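Local coordinates for PROTEIN (hypothetical protein EF0366) (Enterococcus faecalis, PDB 1VPY) that is of unknown function but belongs to the DUF72 family and folds as a TIM alpha/beta barrel, at residues Arg15-Phe21 with Leu42-Asp48; Phe115-Gln120 with Leu200-Arg204; Ile147-Arg152 with Ser175-Glu181. All coordinates share one frame; numbering follows the deposited sequence.

Interaction 1: Arg15-Phe21 with Leu42-Asp48; sequences RLGLTSF and LPLVEMD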
loop_
_atom_site.group_PDB
_atom_site.type_symbol
_atom_site.label_atom_id
_atom_site.label_comp_id
_atom_site.label_asym_id
_atom_site.label_seq_id
_atom_site.Cartn_x
_atom_site.Cartn_y
_atom_site.Cartn_z
ATOM N N ARG A 15 9.103 -7.129 5.477
ATOM C CA ARG A 15 8.534 -6.431 6.630
ATOM C C ARG A 15 7.025 -6.647 6.715
ATOM O O ARG A 15 6.310 -6.514 5.713
ATOM C CB ARG A 15 8.815 -4.934 6.546
ATOM C CG ARG A 15 10.261 -4.537 6.721
ATOM C CD ARG A 15 10.421 -3.106 6.271
ATOM N NE ARG A 15 11.607 -2.464 6.826
ATOM C CZ ARG A 15 12.755 -2.335 6.175
ATOM N NH1 ARG A 15 12.877 -2.808 4.945
ATOM N NH2 ARG A 15 13.780 -1.731 6.752
ATOM N N LEU A 16 6.549 -6.973 7.913
ATOM C CA LEU A 16 5.119 -7.149 8.153
ATOM C C LEU A 16 4.548 -5.977 8.933
ATOM O O LEU A 16 5.153 -5.506 9.900
ATOM C CB LEU A 16 4.847 -8.459 8.895
ATOM C CG LEU A 16 5.526 -9.708 8.331
ATOM C CD1 LEU A 16 5.139 -10.924 9.136
ATOM C CD2 LEU A 16 5.184 -9.892 6.864
ATOM N N GLY A 17 3.377 -5.515 8.514
ATOM C CA GLY A 17 2.751 -4.365 9.144
ATOM C C GLY A 17 1.242 -4.340 9.081
ATOM O O GLY A 17 0.625 -5.172 8.422
ATOM N N LEU A 18 0.658 -3.368 9.776
ATOM C CA LEU A 18 -0.792 -3.198 9.837
ATOM C C LEU A 18 -1.190 -1.783 9.453
ATOM O O LEU A 18 -0.345 -0.924 9.213
ATOM C CB LEU A 18 -1.318 -3.471 11.253
ATOM C CG LEU A 18 -0.837 -4.673 12.055
ATOM C CD1 LEU A 18 -1.328 -4.570 13.481
ATOM C CD2 LEU A 18 -1.307 -5.957 11.411
ATOM N N THR A 19 -2.496 -1.561 9.413
ATOM C CA THR A 19 -3.075 -0.234 9.292
ATOM C C THR A 19 -3.475 0.280 10.672
ATOM O O THR A 19 -3.288 1.461 10.989
ATOM C CB THR A 19 -4.315 -0.288 8.403
ATOM O OG1 THR A 19 -3.944 -0.807 7.126
ATOM C CG2 THR A 19 -4.910 1.093 8.232
ATOM N N SER A 20 -4.030 -0.624 11.478
ATOM C CA SER A 20 -4.547 -0.290 12.796
ATOM C C SER A 20 -3.514 -0.442 13.904
ATOM O O SER A 20 -3.685 -1.248 14.829
ATOM C CB SER A 20 -5.803 -1.103 13.116
ATOM O OG SER A 20 -6.839 -0.782 12.207
ATOM N N PHE A 21 -2.437 0.335 13.798
ATOM C CA PHE A 21 -1.624 0.654 14.967
ATOM C C PHE A 21 -2.586 1.277 15.980
ATOM O O PHE A 21 -2.415 1.119 17.185
ATOM C CB PHE A 21 -0.449 1.600 14.618
ATOM C CG PHE A 21 -0.853 3.035 14.368
ATOM C CD1 PHE A 21 -1.343 3.431 13.125
ATOM C CD2 PHE A 21 -0.735 3.987 15.374
ATOM C CE1 PHE A 21 -1.719 4.752 12.894
ATOM C CE2 PHE A 21 -1.108 5.308 15.153
ATOM C CZ PHE A 21 -1.602 5.692 13.911
ATOM N N LEU A 42 6.786 -4.088 15.529
ATOM C CA LEU A 42 6.740 -4.201 14.067
ATOM C C LEU A 42 7.641 -3.217 13.307
ATOM O O LEU A 42 7.869 -2.097 13.769
ATOM C CB LEU A 42 5.290 -4.170 13.557
ATOM C CG LEU A 42 4.470 -5.426 13.888
ATOM C CD1 LEU A 42 3.002 -5.258 13.528
ATOM C CD2 LEU A 42 5.035 -6.669 13.209
ATOM N N PRO A 43 8.183 -3.655 12.150
ATOM C CA PRO A 43 9.077 -2.833 11.333
ATOM C C PRO A 43 8.365 -2.013 10.249
ATOM O O PRO A 43 9.010 -1.255 9.523
ATOM C CB PRO A 43 9.964 -3.879 10.670
ATOM C CG PRO A 43 9.047 -5.065 10.477
ATOM C CD PRO A 43 7.992 -4.996 11.560
ATOM N N LEU A 44 7.053 -2.162 10.140
ATOM C CA LEU A 44 6.324 -1.510 9.078
ATOM C C LEU A 44 4.924 -1.168 9.537
ATOM O O LEU A 44 4.292 -1.941 10.252
ATOM C CB LEU A 44 6.275 -2.428 7.856
ATOM C CG LEU A 44 5.598 -1.990 6.559
ATOM C CD1 LEU A 44 6.345 -0.830 5.900
ATOM C CD2 LEU A 44 5.517 -3.179 5.630
ATOM N N VAL A 45 4.454 0.006 9.139
ATOM C CA VAL A 45 3.081 0.399 9.383
ATOM C C VAL A 45 2.514 1.057 8.132
ATOM O O VAL A 45 3.245 1.672 7.363
ATOM C CB VAL A 45 2.962 1.347 10.595
ATOM C CG1 VAL A 45 3.314 2.771 10.215
ATOM C CG2 VAL A 45 1.561 1.286 11.196
ATOM N N GLU A 46 1.215 0.897 7.917
ATOM C CA GLU A 46 0.525 1.718 6.942
ATOM C C GLU A 46 -0.328 2.719 7.682
ATOM O O GLU A 46 -1.130 2.352 8.538
ATOM C CB GLU A 46 -0.346 0.895 6.008
ATOM C CG GLU A 46 -1.076 1.756 4.984
ATOM C CD GLU A 46 -2.031 0.963 4.133
ATOM O OE1 GLU A 46 -1.639 -0.101 3.623
ATOM O OE2 GLU A 46 -3.183 1.399 3.971
HETATM N N MSE A 47 -0.143 3.990 7.353
HETATM C CA MSE A 47 -0.938 5.038 7.949
HETATM C C MSE A 47 -1.879 5.619 6.918
HETATM O O MSE A 47 -1.449 6.080 5.858
HETATM C CB MSE A 47 -0.042 6.104 8.547
HETATM C CG MSE A 47 0.782 5.570 9.696
HETATM SE SE MSE A 47 1.675 6.987 10.677
HETATM C CE MSE A 47 0.090 7.904 11.517
ATOM N N ASP A 48 -3.168 5.568 7.246
ATOM C CA ASP A 48 -4.227 6.027 6.363
ATOM C C ASP A 48 -4.691 7.438 6.696
ATOM O O ASP A 48 -5.451 8.037 5.953
ATOM C CB ASP A 48 -5.398 5.055 6.434
ATOM C CG ASP A 48 -5.086 3.721 5.779
ATOM O OD1 ASP A 48 -3.997 3.566 5.185
ATOM O OD2 ASP A 48 -5.941 2.819 5.856
HETATM O O HOH W 1 -3.680 4.201 9.922
#
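The Phe21 ring and the selenomethionine Met47 meet obliquely: SE lies 5.2 Å from the centroid of the Phe21 ring, 35° off its normal, a Met-aromatic contact. Met47 CE comes to 3.7 Å from Phe21 CZ. Phe21 CG sits between the backbone N and the carbonyl carbon, which brings the ring to Met47 and, at a slant, to Val45 CG2. The Arg15 guanidinium has the carbonyl oxygen of Pro43 at its edge, near its plane, while its charge is paired with Glu250. The extended Arg15 chain and the Pro43 ring lie alongside with their ends pointing opposite ways.

Strands 15-18 and 44-47 run parallel, their short segments 35° apart. Glu46 N donates to Leu18 O at 2.7 Å, almost straight at 173°, and Thr19 CA directs a C-H toward Glu46 O at 3.3 Å. A water accepts from Asp48 N and donates to Thr19 O, linking the two backbones. Leu18 turns outward, its CG 4.2 Å from Leu42 CD1, under helix 260-273. Thr19 and Glu46 side chains lie alongside, bound respectively to Asn256 and Arg204. Parallel pairing of successive strands through a connecting helix, here the first and second, is characteristic of the TIM barrel.

Interaction 2: Phe115-Gln120 with Leu200-Arg204; sequences FAFLVQ and LVLFR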
loop_
_atom_site.group_PDB
_atom_site.type_symbol
_atom_site.label_atom_id
_atom_site.label_comp_id
_atom_site.label_asym_id
_atom_site.label_seq_id
_atom_site.Cartn_x
_atom_site.Cartn_y
_atom_site.Cartn_z
ATOM N N PHE A 115 8.678 3.745 3.098
ATOM C CA PHE A 115 8.639 2.554 2.274
ATOM C C PHE A 115 8.034 2.902 0.896
ATOM O O PHE A 115 8.662 2.666 -0.139
ATOM C CB PHE A 115 7.887 1.422 2.971
ATOM C CG PHE A 115 7.973 0.113 2.252
ATOM C CD1 PHE A 115 9.086 -0.695 2.388
ATOM C CD2 PHE A 115 6.937 -0.312 1.431
ATOM C CE1 PHE A 115 9.173 -1.913 1.722
ATOM C CE2 PHE A 115 7.014 -1.531 0.760
ATOM C CZ PHE A 115 8.144 -2.329 0.911
ATOM N N ALA A 116 6.841 3.488 0.888
ATOM C CA ALA A 116 6.220 3.950 -0.351
ATOM C C ALA A 116 5.003 4.819 -0.063
ATOM O O ALA A 116 4.400 4.698 1.005
ATOM C CB ALA A 116 5.826 2.764 -1.225
ATOM N N PHE A 117 4.663 5.709 -0.994
ATOM C CA PHE A 117 3.338 6.327 -0.989
ATOM C C PHE A 117 2.354 5.371 -1.643
ATOM O O PHE A 117 2.592 4.910 -2.764
ATOM C CB PHE A 117 3.328 7.668 -1.731
ATOM C CG PHE A 117 4.051 8.758 -1.007
ATOM C CD1 PHE A 117 3.598 9.209 0.228
ATOM C CD2 PHE A 117 5.185 9.335 -1.554
ATOM C CE1 PHE A 117 4.271 10.215 0.909
ATOM C CE2 PHE A 117 5.870 10.343 -0.882
ATOM C CZ PHE A 117 5.415 10.783 0.351
ATOM N N LEU A 118 1.269 5.049 -0.945
ATOM C CA LEU A 118 0.248 4.180 -1.525
ATOM C C LEU A 118 -0.821 5.021 -2.187
ATOM O O LEU A 118 -1.498 5.805 -1.537
ATOM C CB LEU A 118 -0.360 3.213 -0.494
ATOM C CG LEU A 118 -1.662 2.497 -0.889
ATOM C CD1 LEU A 118 -1.487 1.487 -2.031
ATOM C CD2 LEU A 118 -2.285 1.840 0.322
ATOM N N VAL A 119 -0.938 4.874 -3.499
ATOM C CA VAL A 119 -2.012 5.509 -4.249
ATOM C C VAL A 119 -2.986 4.389 -4.607
ATOM O O VAL A 119 -2.708 3.559 -5.477
ATOM C CB VAL A 119 -1.488 6.227 -5.515
ATOM C CG1 VAL A 119 -2.598 7.008 -6.195
ATOM C CG2 VAL A 119 -0.326 7.156 -5.175
ATOM N N GLN A 120 -4.117 4.367 -3.906
ATOM C CA GLN A 120 -5.083 3.283 -4.004
ATOM C C GLN A 120 -6.379 3.770 -4.673
ATOM O O GLN A 120 -7.072 4.631 -4.127
ATOM C CB GLN A 120 -5.333 2.725 -2.597
ATOM C CG GLN A 120 -6.325 1.577 -2.507
ATOM C CD GLN A 120 -7.737 2.061 -2.300
ATOM O OE1 GLN A 120 -8.044 2.729 -1.306
ATOM N NE2 GLN A 120 -8.610 1.736 -3.241
ATOM N N LEU A 200 11.109 -2.819 -4.537
ATOM C CA LEU A 200 10.104 -2.946 -3.492
ATOM C C LEU A 200 8.784 -3.497 -4.024
ATOM O O LEU A 200 8.234 -3.000 -5.010
ATOM C CB LEU A 200 9.878 -1.612 -2.762
ATOM C CG LEU A 200 9.135 -0.441 -3.408
ATOM C CD1 LEU A 200 8.602 0.454 -2.311
ATOM C CD2 LEU A 200 10.022 0.353 -4.374
ATOM N N VAL A 201 8.309 -4.546 -3.364
ATOM C CA VAL A 201 6.999 -5.116 -3.621
ATOM C C VAL A 201 6.145 -4.892 -2.391
ATOM O O VAL A 201 6.605 -5.090 -1.258
ATOM C CB VAL A 201 7.098 -6.626 -3.926
ATOM C CG1 VAL A 201 5.738 -7.307 -3.845
ATOM C CG2 VAL A 201 7.684 -6.829 -5.290
ATOM N N LEU A 202 4.906 -4.464 -2.610
ATOM C CA LEU A 202 3.953 -4.325 -1.524
ATOM C C LEU A 202 2.763 -5.254 -1.726
ATOM O O LEU A 202 2.114 -5.244 -2.788
ATOM C CB LEU A 202 3.493 -2.867 -1.366
ATOM C CG LEU A 202 2.524 -2.540 -0.220
ATOM C CD1 LEU A 202 3.159 -2.769 1.151
ATOM C CD2 LEU A 202 2.012 -1.128 -0.339
ATOM N N PHE A 203 2.507 -6.055 -0.692
ATOM C CA PHE A 203 1.309 -6.878 -0.565
ATOM C C PHE A 203 0.332 -6.161 0.335
ATOM O O PHE A 203 0.742 -5.528 1.308
ATOM C CB PHE A 203 1.649 -8.195 0.130
ATOM C CG PHE A 203 2.285 -9.217 -0.762
ATOM C CD1 PHE A 203 1.492 -10.085 -1.515
ATOM C CD2 PHE A 203 3.668 -9.329 -0.832
ATOM C CE1 PHE A 203 2.070 -11.038 -2.333
ATOM C CE2 PHE A 203 4.256 -10.280 -1.646
ATOM C CZ PHE A 203 3.457 -11.141 -2.397
ATOM N N ARG A 204 -0.956 -6.280 0.039
ATOM C CA ARG A 204 -1.990 -5.843 0.972
ATOM C C ARG A 204 -3.092 -6.887 1.024
ATOM O O ARG A 204 -3.699 -7.231 -0.004
ATOM C CB ARG A 204 -2.568 -4.481 0.581
ATOM C CG ARG A 204 -1.597 -3.309 0.746
ATOM C CD ARG A 204 -2.278 -1.990 0.421
ATOM N NE ARG A 204 -2.962 -1.425 1.577
ATOM C CZ ARG A 204 -4.142 -0.813 1.542
ATOM N NH1 ARG A 204 -4.823 -0.691 0.405
ATOM N NH2 ARG A 204 -4.653 -0.336 2.660
HETATM O O HOH W 2 -7.355 0.456 0.728
#
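Arg204 NH1 is gripped from two directions: a water accepts from it at 2.8 Å and Glu150 forms a salt bridge with it. The same water, lying at the edge of the guanidinium and in its plane, donates a weak bond of 3.1 Å to Gln120 OE1, which Lys76 also holds. Water thus bridges the two side chains, whose amide and guanidinium planes are only 23° apart. Arg204 NH2 has its own anionic partner, Glu46.

One face of the guanidinium is covered by Leu118, whose CD2 sits over its centre, 3.5 Å from Arg204 CZ. The two side chains come from opposite walls, and the bend of the arginine chain at chi3 (87°) turns the flat group across the leucine methyl. Farther along, Leu200 CD1 lies over a face of the Phe115 ring, 4.2 Å from its centroid and offset toward the rim, in a CH-pi contact. That methyl also reaches Ala116 CB at 3.8 Å. Val201 O stands at the edge of the Phe115 ring, in plane, while Leu202 CD1 meets the ring obliquely, 4.1 Å from Phe115 CE2.

The axes of strands 115-120 and 201-204 come no closer than 8.9 Å and their directions differ by 57°, as expected of non-adjacent strands facing each other across a barrel interior, here joined by side chains and water. Across these two segments the contact passes from apolar side chains around Phe115 to the ionic group of Arg204, where two carboxylates and a water hold the buried guanidinium in position and probably stabilise its positive charge.

Interaction 3: Ile147-Arg152 with Ser175-Glu181; sequences IAIELR and SLVIVDE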
loop_
_atom_site.group_PDB
_atom_site.type_symbol
_atom_site.label_atom_id
_atom_site.label_comp_id
_atom_site.label_asym_id
_atom_site.label_seq_id
_atom_site.Cartn_x
_atom_site.Cartn_y
_atom_site.Cartn_z
ATOM N N ILE A 147 6.517 4.894 -5.354
ATOM C CA ILE A 147 5.057 4.876 -5.420
ATOM C C ILE A 147 4.515 3.454 -5.555
ATOM O O ILE A 147 4.851 2.736 -6.498
ATOM C CB ILE A 147 4.519 5.739 -6.585
ATOM C CG1 ILE A 147 5.003 7.189 -6.469
ATOM C CG2 ILE A 147 3.001 5.677 -6.647
ATOM C CD1 ILE A 147 4.671 7.870 -5.150
ATOM N N ALA A 148 3.687 3.053 -4.595
ATOM C CA ALA A 148 2.977 1.797 -4.683
ATOM C C ALA A 148 1.572 2.098 -5.181
ATOM O O ALA A 148 0.824 2.852 -4.547
ATOM C CB ALA A 148 2.944 1.108 -3.337
ATOM N N ILE A 149 1.226 1.529 -6.330
ATOM C CA ILE A 149 -0.084 1.735 -6.953
ATOM C C ILE A 149 -0.965 0.531 -6.627
ATOM O O ILE A 149 -0.538 -0.617 -6.780
ATOM C CB ILE A 149 0.053 1.877 -8.506
ATOM C CG1 ILE A 149 0.875 3.119 -8.902
ATOM C CG2 ILE A 149 -1.300 1.806 -9.203
ATOM C CD1 ILE A 149 0.173 4.458 -8.741
ATOM N N GLU A 150 -2.182 0.797 -6.162
ATOM C CA GLU A 150 -3.189 -0.254 -5.982
ATOM C C GLU A 150 -4.451 0.006 -6.801
ATOM O O GLU A 150 -4.935 1.132 -6.840
ATOM C CB GLU A 150 -3.563 -0.412 -4.515
ATOM C CG GLU A 150 -4.335 -1.683 -4.263
ATOM C CD GLU A 150 -4.857 -1.790 -2.855
ATOM O OE1 GLU A 150 -4.094 -1.515 -1.901
ATOM O OE2 GLU A 150 -6.037 -2.171 -2.711
ATOM N N LEU A 151 -4.979 -1.050 -7.427
ATOM C CA LEU A 151 -6.196 -0.977 -8.255
ATOM C C LEU A 151 -7.305 -1.906 -7.726
ATOM O O LEU A 151 -7.009 -2.951 -7.137
ATOM C CB LEU A 151 -5.870 -1.348 -9.708
ATOM C CG LEU A 151 -4.566 -0.847 -10.345
ATOM C CD1 LEU A 151 -4.143 -1.744 -11.486
ATOM C CD2 LEU A 151 -4.672 0.593 -10.808
ATOM N N ARG A 152 -8.570 -1.514 -7.936
ATOM C CA ARG A 152 -9.746 -2.330 -7.559
ATOM C C ARG A 152 -10.625 -2.663 -8.754
ATOM O O ARG A 152 -11.818 -2.938 -8.592
ATOM C CB ARG A 152 -10.633 -1.635 -6.512
ATOM C CG ARG A 152 -10.026 -1.472 -5.144
ATOM C CD ARG A 152 -11.039 -1.707 -4.027
ATOM N NE ARG A 152 -10.575 -1.169 -2.742
ATOM C CZ ARG A 152 -9.461 -1.550 -2.115
ATOM N NH1 ARG A 152 -8.672 -2.472 -2.646
ATOM N NH2 ARG A 152 -9.121 -1.002 -0.952
ATOM N N SER A 175 5.427 0.344 -8.134
ATOM C CA SER A 175 5.333 -0.933 -7.443
ATOM C C SER A 175 3.859 -1.360 -7.403
ATOM O O SER A 175 3.087 -0.870 -6.573
ATOM C CB SER A 175 5.925 -0.828 -6.039
ATOM O OG SER A 175 5.823 -2.070 -5.370
ATOM N N LEU A 176 3.456 -2.245 -8.315
ATOM C CA LEU A 176 2.039 -2.620 -8.402
ATOM C C LEU A 176 1.657 -3.501 -7.224
ATOM O O LEU A 176 2.217 -4.585 -7.034
ATOM C CB LEU A 176 1.707 -3.310 -9.721
ATOM C CG LEU A 176 0.247 -3.743 -9.901
ATOM C CD1 LEU A 176 -0.692 -2.544 -10.086
ATOM C CD2 LEU A 176 0.112 -4.702 -11.078
ATOM N N VAL A 177 0.701 -3.022 -6.438
ATOM C CA VAL A 177 0.335 -3.679 -5.193
ATOM C C VAL A 177 -0.329 -5.033 -5.434
ATOM O O VAL A 177 -1.344 -5.127 -6.141
ATOM C CB VAL A 177 -0.537 -2.764 -4.311
ATOM C CG1 VAL A 177 -1.157 -3.544 -3.167
ATOM C CG2 VAL A 177 0.303 -1.579 -3.773
ATOM N N ILE A 178 0.268 -6.086 -4.875
ATOM C CA ILE A 178 -0.322 -7.416 -4.969
ATOM C C ILE A 178 -1.405 -7.543 -3.907
ATOM O O ILE A 178 -1.130 -7.360 -2.713
ATOM C CB ILE A 178 0.720 -8.537 -4.809
ATOM C CG1 ILE A 178 1.889 -8.311 -5.779
ATOM C CG2 ILE A 178 0.051 -9.892 -5.053
ATOM C CD1 ILE A 178 3.104 -9.107 -5.479
ATOM N N VAL A 179 -2.634 -7.835 -4.342
ATOM C CA VAL A 179 -3.781 -7.797 -3.433
ATOM C C VAL A 179 -4.525 -9.115 -3.223
ATOM O O VAL A 179 -4.859 -9.821 -4.174
ATOM C CB VAL A 179 -4.805 -6.708 -3.824
ATOM C CG1 VAL A 179 -4.197 -5.335 -3.656
ATOM C CG2 VAL A 179 -5.343 -6.926 -5.256
ATOM N N ASP A 180 -4.776 -9.429 -1.955
ATOM C CA ASP A 180 -5.740 -10.455 -1.594
ATOM C C ASP A 180 -6.963 -9.722 -1.077
ATOM O O ASP A 180 -6.866 -8.941 -0.131
ATOM C CB ASP A 180 -5.189 -11.397 -0.526
ATOM C CG ASP A 180 -6.079 -12.597 -0.311
ATOM O OD1 ASP A 180 -6.290 -13.363 -1.282
ATOM O OD2 ASP A 180 -6.592 -12.768 0.816
ATOM N N GLU A 181 -8.104 -9.952 -1.717
ATOM C CA GLU A 181 -9.321 -9.221 -1.388
ATOM C C GLU A 181 -10.582 -9.969 -1.855
ATOM O O GLU A 181 -10.490 -10.893 -2.668
ATOM C CB GLU A 181 -9.253 -7.796 -1.963
ATOM C CG GLU A 181 -9.200 -7.719 -3.484
ATOM C CD GLU A 181 -9.118 -6.293 -3.991
ATOM O OE1 GLU A 181 -8.078 -5.633 -3.745
ATOM O OE2 GLU A 181 -10.091 -5.837 -4.636
HETATM O O HOH W 3 -3.128 -3.608 -7.397
#
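A beta-alpha-beta unit brings these segments together: strand 147-150 leads through helix 162-171 into strand 175-180, which lies parallel beside it in the barrel. Ser175 N donates to Ile147 O at 3.0 Å, Ile149 N returns a bond to Ser175 O, and Val177 N reaches Ile149 O at 2.7 Å. The first and last are nearly straight, whereas the middle one is bent to 144°, with its donor well above the carbonyl plane. Beyond them a water takes over, accepting from Leu151 N and donating to Val177 O.

Toward the barrel interior Ala148 CB meets Val177 CG2 at 3.8 Å. The Glu150 chain, extended with CG anti to the backbone N (chi1 -166°), crosses Val177 and Val179 at a slant, its CD 3.7 Å from Val179 CG1. On the helix side Leu151 CD1 touches Leu176 CD1 at 3.8 Å, the two side chains crossing at about a right angle; Leu176 also packs on helix 162-171.

At the C-terminal end Arg152 NH1 meets two acids, 2.7 Å from Glu150 OE2 in a salt bridge whose hydrogen bond is weak, and 3.4 Å from Glu181 OE1 in a looser one. It probably offsets the repulsion between those carboxylates; Arg204 and His206 also bind Glu150. The network lies at the C-terminal ends of the strands, the end at which TIM-barrel enzymes carry their active sites; no activity is known for this protein.

How the interactions relate
All three contacts belong to one closed, eight-stranded parallel barrel. Interaction 1 joins the first and second strands and is complete before the others begin; interaction 3 joins the fifth and sixth and is nested in the loop that interaction 2 closes between the fourth and seventh. The centres of interactions 2 and 3 are about 7 Å apart, those of 1 and 2 about 11 Å, and those of 1 and 3 about 16 Å, the last pair without touching. Interaction 2 spans the interior and ties the two wall contacts together: Leu44 CD1 packs 4.0 Å from Phe115 CB, and Leu200 O lies 2.6 Å from Ser175 OG, a probable hydrogen bond. One arginine of the seventh strand also links the second and fifth strands through the core.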